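Local atomic coordinates of catalase (Exiguobacterium oxidotolerans, PDB entry 2J2M), a protein that uses haem to catalyse the breakdown of hydrogen peroxide into water and molecular oxygen. Residues 183-197 / 214-227. Numbering follows the deposited sequence.
Sequences DEGIPASYRKMRGSS and KLRWVPKEGVHNLS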
loop_
_atom_site.group_PDB
_atom_site.type_symbol
_atom_site.label_atom_id
_atom_site.label_comp_id
_atom_site.label_asym_id
_atom_site.label_seq_id
_atom_site.Cartn_x
_atom_site.Cartn_y
_atom_site.Cartn_z
ATOM N N ASP A 183 -36.519 -20.307 -1.123
ATOM C CA ASP A 183 -36.563 -18.972 -1.731
ATOM C C ASP A 183 -35.949 -17.903 -0.795
ATOM O O ASP A 183 -35.654 -16.769 -1.236
ATOM C CB ASP A 183 -37.979 -18.591 -2.198
ATOM C CG ASP A 183 -38.462 -19.424 -3.407
ATOM O OD1 ASP A 183 -37.673 -20.138 -4.070
ATOM O OD2 ASP A 183 -39.659 -19.370 -3.708
ATOM N N GLU A 184 -35.705 -18.271 0.468
ATOM C CA GLU A 184 -34.999 -17.361 1.394
ATOM C C GLU A 184 -33.550 -17.099 0.980
ATOM O O GLU A 184 -32.881 -16.199 1.522
ATOM C CB GLU A 184 -35.066 -17.807 2.856
ATOM C CG GLU A 184 -34.803 -16.620 3.783
ATOM C CD GLU A 184 -34.820 -16.956 5.269
ATOM O OE1 GLU A 184 -34.868 -18.158 5.601
ATOM O OE2 GLU A 184 -34.766 -16.002 6.089
ATOM N N GLY A 185 -33.082 -17.879 0.009
ATOM C CA GLY A 185 -31.809 -17.614 -0.645
ATOM C C GLY A 185 -31.788 -16.346 -1.490
ATOM O O GLY A 185 -30.722 -15.818 -1.767
ATOM N N ILE A 186 -32.949 -15.857 -1.913
ATOM C CA ILE A 186 -33.025 -14.558 -2.595
ATOM C C ILE A 186 -34.067 -13.637 -1.936
ATOM O O ILE A 186 -35.216 -13.600 -2.370
ATOM C CB ILE A 186 -33.347 -14.687 -4.114
ATOM C CG1 ILE A 186 -32.472 -15.758 -4.779
ATOM C CG2 ILE A 186 -33.211 -13.304 -4.816
ATOM C CD1 ILE A 186 -33.011 -16.261 -6.091
ATOM N N PRO A 187 -33.683 -12.914 -0.865
ATOM C CA PRO A 187 -34.596 -11.901 -0.329
ATOM C C PRO A 187 -35.032 -10.877 -1.382
ATOM O O PRO A 187 -34.266 -10.576 -2.301
ATOM C CB PRO A 187 -33.755 -11.219 0.772
ATOM C CG PRO A 187 -32.831 -12.284 1.226
ATOM C CD PRO A 187 -32.454 -13.017 -0.057
ATOM N N ALA A 188 -36.241 -10.347 -1.237
ATOM C CA ALA A 188 -36.777 -9.352 -2.170
ATOM C C ALA A 188 -36.115 -7.989 -1.964
ATOM O O ALA A 188 -36.009 -7.169 -2.898
ATOM C CB ALA A 188 -38.320 -9.239 -2.033
ATOM N N SER A 189 -35.730 -7.734 -0.715
ATOM C CA SER A 189 -34.768 -6.690 -0.426
ATOM C C SER A 189 -34.193 -6.780 0.986
ATOM O O SER A 189 -34.625 -7.587 1.836
ATOM C CB SER A 189 -35.338 -5.295 -0.695
ATOM O OG SER A 189 -36.476 -5.081 0.090
ATOM N N TYR A 190 -33.200 -5.923 1.195
ATOM C CA TYR A 190 -32.550 -5.746 2.474
ATOM C C TYR A 190 -33.515 -5.457 3.628
ATOM O O TYR A 190 -33.294 -5.937 4.746
ATOM C CB TYR A 190 -31.488 -4.654 2.339
ATOM C CG TYR A 190 -30.383 -5.013 1.349
ATOM C CD1 TYR A 190 -29.888 -6.303 1.268
ATOM C CD2 TYR A 190 -29.828 -4.046 0.506
ATOM C CE1 TYR A 190 -28.869 -6.632 0.361
ATOM C CE2 TYR A 190 -28.807 -4.367 -0.396
ATOM C CZ TYR A 190 -28.331 -5.664 -0.454
ATOM O OH TYR A 190 -27.332 -5.990 -1.325
ATOM N N ARG A 191 -34.586 -4.705 3.354
ATOM C CA ARG A 191 -35.529 -4.304 4.393
ATOM C C ARG A 191 -36.568 -5.398 4.654
ATOM O O ARG A 191 -37.312 -5.359 5.655
ATOM C CB ARG A 191 -36.183 -2.955 4.061
ATOM C CG ARG A 191 -37.092 -2.968 2.857
ATOM C CD ARG A 191 -37.237 -1.573 2.230
ATOM N NE ARG A 191 -38.433 -0.930 2.728
ATOM C CZ ARG A 191 -39.594 -0.872 2.083
ATOM N NH1 ARG A 191 -39.724 -1.375 0.863
ATOM N NH2 ARG A 191 -40.619 -0.260 2.661
ATOM N N LYS A 192 -36.600 -6.390 3.766
ATOM C CA LYS A 192 -37.549 -7.490 3.905
ATOM C C LYS A 192 -36.870 -8.820 4.218
ATOM O O LYS A 192 -37.227 -9.857 3.667
ATOM C CB LYS A 192 -38.417 -7.589 2.661
ATOM C CG LYS A 192 -39.201 -6.319 2.412
ATOM C CD LYS A 192 -40.268 -6.498 1.351
ATOM C CE LYS A 192 -40.915 -5.142 1.058
ATOM N NZ LYS A 192 -41.838 -5.261 -0.095
ATOM N N MET A 193 -35.903 -8.769 5.122
ATOM C CA MET A 193 -35.158 -9.944 5.547
ATOM C C MET A 193 -34.848 -9.871 7.032
ATOM O O MET A 193 -34.849 -8.793 7.646
ATOM C CB MET A 193 -33.844 -10.058 4.770
ATOM C CG MET A 193 -32.729 -9.160 5.291
ATOM S SD MET A 193 -31.333 -9.183 4.166
ATOM C CE MET A 193 -30.165 -8.102 5.050
ATOM N N ARG A 194 -34.560 -11.032 7.600
ATOM C CA ARG A 194 -34.223 -11.138 9.011
ATOM C C ARG A 194 -32.708 -11.067 9.199
ATOM O O ARG A 194 -31.946 -10.962 8.210
ATOM C CB ARG A 194 -34.807 -12.447 9.593
ATOM C CG ARG A 194 -34.571 -13.696 8.721
ATOM C CD ARG A 194 -34.463 -14.954 9.559
ATOM N NE ARG A 194 -34.516 -16.161 8.722
ATOM C CZ ARG A 194 -34.532 -17.413 9.187
ATOM N NH1 ARG A 194 -34.605 -18.433 8.327
ATOM N NH2 ARG A 194 -34.484 -17.647 10.507
ATOM N N GLY A 195 -32.276 -11.107 10.468
ATOM C CA GLY A 195 -30.856 -11.154 10.822
ATOM C C GLY A 195 -30.617 -12.219 11.875
ATOM O O GLY A 195 -31.529 -12.536 12.652
ATOM N N SER A 196 -29.393 -12.768 11.905
ATOM C CA SER A 196 -29.042 -13.857 12.805
ATOM C C SER A 196 -27.576 -13.744 13.220
ATOM O O SER A 196 -26.708 -13.559 12.364
ATOM C CB SER A 196 -29.267 -15.202 12.102
ATOM O OG SER A 196 -30.576 -15.288 11.583
ATOM N N SER A 197 -27.282 -13.836 14.519
ATOM C CA SER A 197 -25.865 -13.856 14.936
ATOM C C SER A 197 -25.174 -15.099 14.396
ATOM O O SER A 197 -23.956 -15.111 14.190
ATOM C CB SER A 197 -25.722 -13.790 16.449
ATOM O OG SER A 197 -26.461 -14.815 17.070
ATOM N N LYS A 214 -27.740 -16.114 21.597
ATOM C CA LYS A 214 -27.889 -15.958 20.153
ATOM C C LYS A 214 -28.701 -14.656 19.966
ATOM O O LYS A 214 -29.529 -14.279 20.837
ATOM C CB LYS A 214 -28.662 -17.152 19.585
ATOM C CG LYS A 214 -28.086 -17.860 18.348
ATOM C CD LYS A 214 -26.877 -18.681 18.703
ATOM C CE LYS A 214 -26.961 -20.123 18.231
ATOM N NZ LYS A 214 -26.936 -20.459 16.777
ATOM N N LEU A 215 -28.453 -13.974 18.843
ATOM C CA LEU A 215 -29.110 -12.709 18.547
ATOM C C LEU A 215 -29.945 -12.842 17.301
ATOM O O LEU A 215 -29.550 -13.521 16.362
ATOM C CB LEU A 215 -28.083 -11.601 18.390
ATOM C CG LEU A 215 -27.842 -10.549 19.483
ATOM C CD1 LEU A 215 -28.681 -10.678 20.769
ATOM C CD2 LEU A 215 -26.339 -10.405 19.796
ATOM N N ARG A 216 -31.068 -12.134 17.288
ATOM C CA ARG A 216 -32.149 -12.353 16.340
ATOM C C ARG A 216 -32.781 -11.013 15.908
ATOM O O ARG A 216 -33.291 -10.272 16.753
ATOM C CB ARG A 216 -33.217 -13.227 17.033
ATOM C CG ARG A 216 -33.430 -14.627 16.454
ATOM C CD ARG A 216 -32.360 -15.680 16.751
ATOM N NE ARG A 216 -32.344 -16.478 15.536
ATOM C CZ ARG A 216 -32.370 -17.797 15.407
ATOM N NH1 ARG A 216 -32.291 -18.621 16.433
ATOM N NH2 ARG A 216 -32.399 -18.282 14.188
ATOM N N TRP A 217 -32.720 -10.687 14.618
ATOM C CA TRP A 217 -33.455 -9.524 14.084
ATOM C C TRP A 217 -34.693 -9.941 13.289
ATOM O O TRP A 217 -34.616 -10.836 12.444
ATOM C CB TRP A 217 -32.578 -8.658 13.181
ATOM C CG TRP A 217 -31.360 -8.048 13.814
ATOM C CD1 TRP A 217 -30.085 -8.559 13.796
ATOM C CD2 TRP A 217 -31.280 -6.796 14.514
ATOM N NE1 TRP A 217 -29.234 -7.706 14.435
ATOM C CE2 TRP A 217 -29.931 -6.613 14.880
ATOM C CE3 TRP A 217 -32.211 -5.806 14.848
ATOM C CZ2 TRP A 217 -29.487 -5.484 15.591
ATOM C CZ3 TRP A 217 -31.768 -4.668 15.562
ATOM C CH2 TRP A 217 -30.419 -4.522 15.914
ATOM N N VAL A 218 -35.824 -9.283 13.562
ATOM C CA VAL A 218 -37.122 -9.628 12.970
ATOM C C VAL A 218 -37.654 -8.367 12.298
ATOM O O VAL A 218 -37.862 -7.375 12.976
ATOM C CB VAL A 218 -38.154 -10.167 14.054
ATOM C CG1 VAL A 218 -39.532 -10.532 13.411
ATOM C CG2 VAL A 218 -37.588 -11.399 14.864
ATOM N N PRO A 219 -37.861 -8.386 10.957
ATOM C CA PRO A 219 -38.207 -7.143 10.273
ATOM C C PRO A 219 -39.664 -6.766 10.432
ATOM O O PRO A 219 -40.537 -7.628 10.307
ATOM C CB PRO A 219 -37.914 -7.456 8.810
ATOM C CG PRO A 219 -38.160 -8.922 8.680
ATOM C CD PRO A 219 -37.773 -9.525 10.015
ATOM N N LYS A 220 -39.938 -5.489 10.669
ATOM C CA LYS A 220 -41.331 -5.041 10.756
ATOM C C LYS A 220 -42.081 -5.196 9.406
ATOM O O LYS A 220 -43.290 -5.427 9.399
ATOM C CB LYS A 220 -41.423 -3.616 11.345
ATOM C CG LYS A 220 -42.377 -2.655 10.610
ATOM C CD LYS A 220 -43.297 -1.886 11.582
ATOM C CE LYS A 220 -43.616 -0.479 11.065
ATOM N NZ LYS A 220 -44.427 -0.504 9.796
ATOM N N GLU A 221 -41.344 -5.092 8.290
ATOM C CA GLU A 221 -41.884 -5.310 6.933
ATOM C C GLU A 221 -42.100 -6.789 6.578
ATOM O O GLU A 221 -42.614 -7.090 5.497
ATOM C CB GLU A 221 -40.976 -4.689 5.852
ATOM C CG GLU A 221 -40.560 -3.236 6.070
ATOM C CD GLU A 221 -41.719 -2.242 5.966
ATOM O OE1 GLU A 221 -42.788 -2.614 5.458
ATOM O OE2 GLU A 221 -41.561 -1.075 6.400
ATOM N N GLY A 222 -41.709 -7.706 7.459
ATOM C CA GLY A 222 -41.802 -9.131 7.155
ATOM C C GLY A 222 -40.664 -9.633 6.270
ATOM O O GLY A 222 -40.004 -8.849 5.575
ATOM N N VAL A 223 -40.425 -10.940 6.328
ATOM C CA VAL A 223 -39.523 -11.651 5.422
ATOM C C VAL A 223 -40.207 -11.878 4.068
ATOM O O VAL A 223 -41.207 -12.606 3.985
ATOM C CB VAL A 223 -39.123 -13.059 6.002
ATOM C CG1 VAL A 223 -38.293 -13.871 4.970
ATOM C CG2 VAL A 223 -38.372 -12.910 7.316
ATOM N N HIS A 224 -39.684 -11.260 3.013
ATOM C CA HIS A 224 -40.227 -11.477 1.676
ATOM C C HIS A 224 -39.127 -11.913 0.695
ATOM O O HIS A 224 -38.083 -11.286 0.605
ATOM C CB HIS A 224 -40.966 -10.229 1.183
ATOM C CG HIS A 224 -42.159 -9.865 2.019
ATOM N ND1 HIS A 224 -43.406 -10.426 1.827
ATOM C CD2 HIS A 224 -42.291 -8.995 3.052
ATOM C CE1 HIS A 224 -44.255 -9.918 2.705
ATOM N NE2 HIS A 224 -43.605 -9.040 3.454
ATOM N N ASN A 225 -39.369 -13.000 -0.023
ATOM C CA ASN A 225 -38.365 -13.600 -0.885
ATOM C C ASN A 225 -38.782 -13.573 -2.349
ATOM O O ASN A 225 -39.944 -13.289 -2.667
ATOM C CB ASN A 225 -38.120 -15.053 -0.466
ATOM C CG ASN A 225 -37.837 -15.201 1.030
ATOM O OD1 ASN A 225 -38.506 -15.984 1.726
ATOM N ND2 ASN A 225 -36.846 -14.457 1.533
ATOM N N LEU A 226 -37.836 -13.888 -3.237
ATOM C CA LEU A 226 -38.135 -14.033 -4.656
ATOM C C LEU A 226 -37.924 -15.482 -5.059
ATOM O O LEU A 226 -36.965 -16.112 -4.603
ATOM C CB LEU A 226 -37.235 -13.121 -5.501
ATOM C CG LEU A 226 -37.256 -11.625 -5.148
ATOM C CD1 LEU A 226 -36.242 -10.825 -5.974
ATOM C CD2 LEU A 226 -38.686 -11.046 -5.273
ATOM N N SER A 227 -38.814 -16.013 -5.898
ATOM C CA SER A 227 -38.581 -17.310 -6.544
ATOM C C SER A 227 -37.483 -17.109 -7.591
ATOM O O SER A 227 -37.162 -15.965 -7.919
ATOM C CB SER A 227 -39.856 -17.776 -7.251
ATOM O OG SER A 227 -39.978 -17.045 -8.457
HETATM O O HOH W 1 -39.260 0.280 5.007
HETATM O O HOH W 2 -38.275 -4.184 8.141
HETATM O O HOH W 3 -33.033 -15.558 12.744
#
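Leu226 lays its two methyl groups over Ile186 and Ala188: CD2 lies 3.7 Å from Ala188 CB, while CD1 meets Ile186 CG2, the longer side chains crossing at about a right angle. Backbone bonds frame this apolar patch, Leu226 N to Ile186 O and Ala188 N to His224 O, both 2.8 Å. The extended Lys192 chain places CD 3.6 Å from His224 CD2. Reciprocal bonds, Gly195 N to Trp217 O and Trp217 N to Gly195 O, make the antiparallel hydrogen-bonded pair that adds strand 195-196 to strand 210-219 of the catalase sheet; the side chain of Ser196, in strand 195-196, is about 7 Å from the bound haem. Ser197 OG, turned between its backbone N and carbonyl carbon (chi1 55°), accepts a 2.8 Å bond from Leu215 N (N-H...O angle 172°). Arg191 makes salt bridges to Asp254 (NH2) and Asp245 (NH1); Glu221 OE2 is reached by a long one, 3.9 Å from NH2, and through a water on NE. Arg194 grips the Glu184 carboxylate side-on, in the guanidinium plane, NE to OE2 (2.6 Å) and NH1 to OE1, on syn lone pairs. Arg194 NH2 comes 4.3 Å from Arg216 NH2, a like-charge approach probably eased by Glu184 and by Asp283 on Arg216, which also bonds Gln263.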